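Local coordinates for penicillin-binding protein activator LpoA (Escherichia coli, PDB 6DR3) that activates the peptidoglycan synthase PBP1a from the outer membrane, stimulating its transpeptidase activity, and is represented here by its amino-terminal domain, at residues D190-K193 / A194-D198. Numbering follows the deposited sequence.
Sequences DMMK and AGIAD
Met192 and Ile196 meet one turn apart on helix 189-202, on the side that faces the rest of the domain. The CG of Met192 lies 3.9 Å from CD1 of Ile196, and the two side chains run at a slant to each other. Met192 starts with CG anti to its own nitrogen (chi1 179°) and then bends twice, which brings SD to 4.2 Å from CD1 of Ile196. Ile196 also leans back on the turn before it: its CG1 sits just 3.2 Å from Met192 O. That same oxygen accepts a hydrogen bond from Ile196 N, 2.9 Å from Met192 O. Along the backbone, four successive i to i+4 bonds join 190-193 to 194-197, the shortest being Gly195 N to Met191 O at 2.7 Å. The domain is an all-helical array with TPR-like motifs, and here helix 189-202 packs against helix 170-185: Met192 touches Trp182 and Asn185, while the buried Ile196 reaches Leu212 in a following loop. The solvent side is much looser. Lys193 extends into the open, turning only at its last torsion, and meets the next turn through its backbone, with Ala197 N bonded to Lys193 O at 3.0 Å. Ala194 offers the exposed side a lone methyl, 3.8 Å from its CB to Met191 O. Asp190 and Met191 both start out away from the following turn, though Met191, exposed as it is, still rests on Asn185.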
ATOM      1  N   ASP A 190      18.689  17.234 -20.720  1.00 39.67           N
ATOM      2  CA  ASP A 190      19.283  16.245 -21.613  1.00 44.69           C
ATOM      3  C   ASP A 190      20.156  15.263 -20.841  1.00 37.66           C
ATOM      4  O   ASP A 190      20.083  14.048 -21.057  1.00 35.56           O
ATOM      5  CB  ASP A 190      20.094  16.945 -22.704  1.00 56.78           C
ATOM      6  CG  ASP A 190      19.235  17.826 -23.592  1.00 61.58           C
ATOM      7  OD1 ASP A 190      17.993  17.745 -23.487  1.00 58.79           O
ATOM      8  OD2 ASP A 190      19.801  18.598 -24.394  1.00 66.19           O
ATOM      9  N   MET A 191      20.998  15.772 -19.937  1.00 34.61           N
ATOM     10  CA  MET A 191      21.816  14.887 -19.117  1.00 36.32           C
ATOM     11  C   MET A 191      20.965  14.112 -18.120  1.00 33.38           C
ATOM     12  O   MET A 191      21.307  12.979 -17.765  1.00 31.13           O
ATOM     13  CB  MET A 191      22.892  15.690 -18.387  1.00 35.58           C
ATOM     14  CG  MET A 191      24.026  16.163 -19.284  1.00 41.83           C
ATOM     15  SD  MET A 191      25.044  14.806 -19.904  1.00 39.63           S
ATOM     16  CE  MET A 191      25.931  14.337 -18.422  1.00 41.18           C
ATOM     17  N   MET A 192      19.863  14.702 -17.655  1.00 32.79           N
ATOM     18  CA  MET A 192      18.948  13.976 -16.782  1.00 31.72           C
ATOM     19  C   MET A 192      18.413  12.732 -17.474  1.00 27.81           C
ATOM     20  O   MET A 192      18.392  11.641 -16.892  1.00 25.88           O
ATOM     21  CB  MET A 192      17.792  14.881 -16.359  1.00 39.71           C
ATOM     22  CG  MET A 192      16.769  14.189 -15.458  1.00 42.55           C
ATOM     23  SD  MET A 192      17.478  13.592 -13.915  1.00 43.88           S
ATOM     24  CE  MET A 192      17.923  15.158 -13.201  1.00 52.44           C
ATOM     25  N   LYS A 193      17.950  12.883 -18.716  1.00 26.82           N
ATOM     26  CA  LYS A 193      17.430  11.735 -19.450  1.00 33.09           C
ATOM     27  C   LYS A 193      18.497  10.658 -19.604  1.00 28.20           C
ATOM     28  O   LYS A 193      18.220   9.467 -19.420  1.00 28.07           O
ATOM     29  CB  LYS A 193      16.912  12.176 -20.819  1.00 37.28           C
ATOM     30  CG  LYS A 193      15.970  11.175 -21.463  1.00 52.97           C
ATOM     31  CD  LYS A 193      15.536  11.610 -22.851  1.00 65.32           C
ATOM     32  CE  LYS A 193      14.237  10.929 -23.257  1.00 76.57           C
ATOM     33  NZ  LYS A 193      14.281   9.452 -23.061  1.00 80.34           N
ATOM     34  N   ALA A 194      19.724  11.060 -19.936  1.00 28.25           N
ATOM     35  CA  ALA A 194      20.806  10.091 -20.083  1.00 31.56           C
ATOM     36  C   ALA A 194      21.167   9.461 -18.743  1.00 26.75           C
ATOM     37  O   ALA A 194      21.436   8.257 -18.669  1.00 26.42           O
ATOM     38  CB  ALA A 194      22.028  10.765 -20.707  1.00 36.55           C
ATOM     39  N   GLY A 195      21.182  10.259 -17.675  1.00 24.16           N
ATOM     40  CA  GLY A 195      21.441   9.702 -16.357  1.00 27.25           C
ATOM     41  C   GLY A 195      20.392   8.688 -15.944  1.00 25.00           C
ATOM     42  O   GLY A 195      20.706   7.684 -15.300  1.00 25.65           O
ATOM     43  N   ILE A 196      19.133   8.932 -16.311  1.00 24.52           N
ATOM     44  CA  ILE A 196      18.073   7.970 -16.023  1.00 24.70           C
ATOM     45  C   ILE A 196      18.285   6.694 -16.826  1.00 26.21           C
ATOM     46  O   ILE A 196      18.106   5.584 -16.310  1.00 28.34           O
ATOM     47  CB  ILE A 196      16.693   8.596 -16.306  1.00 25.06           C
ATOM     48  CG1 ILE A 196      16.399   9.707 -15.298  1.00 24.43           C
ATOM     49  CG2 ILE A 196      15.591   7.534 -16.250  1.00 25.89           C
ATOM     50  CD1 ILE A 196      15.219  10.585 -15.676  1.00 27.07           C
ATOM     51  N   ALA A 197      18.663   6.829 -18.099  1.00 26.37           N
ATOM     52  CA  ALA A 197      18.895   5.648 -18.923  1.00 25.20           C
ATOM     53  C   ALA A 197      20.029   4.802 -18.361  1.00 30.74           C
ATOM     54  O   ALA A 197      19.939   3.567 -18.341  1.00 32.71           O
ATOM     55  CB  ALA A 197      19.196   6.065 -20.362  1.00 29.31           C
ATOM     56  N   ASP A 198      21.104   5.443 -17.897  1.00 24.32           N
ATOM     57  CA  ASP A 198      22.201   4.692 -17.296  1.00 22.63           C
ATOM     58  C   ASP A 198      21.772   4.056 -15.980  1.00 21.64           C
ATOM     59  O   ASP A 198      22.155   2.918 -15.681  1.00 22.21           O
ATOM     60  CB  ASP A 198      23.412   5.601 -17.086  1.00 24.79           C
ATOM     61  CG  ASP A 198      24.096   5.977 -18.391  1.00 23.96           C
ATOM     62  OD1 ASP A 198      23.911   5.262 -19.399  1.00 25.08           O
ATOM     63  OD2 ASP A 198      24.828   6.989 -18.402  1.00 24.11           O
TER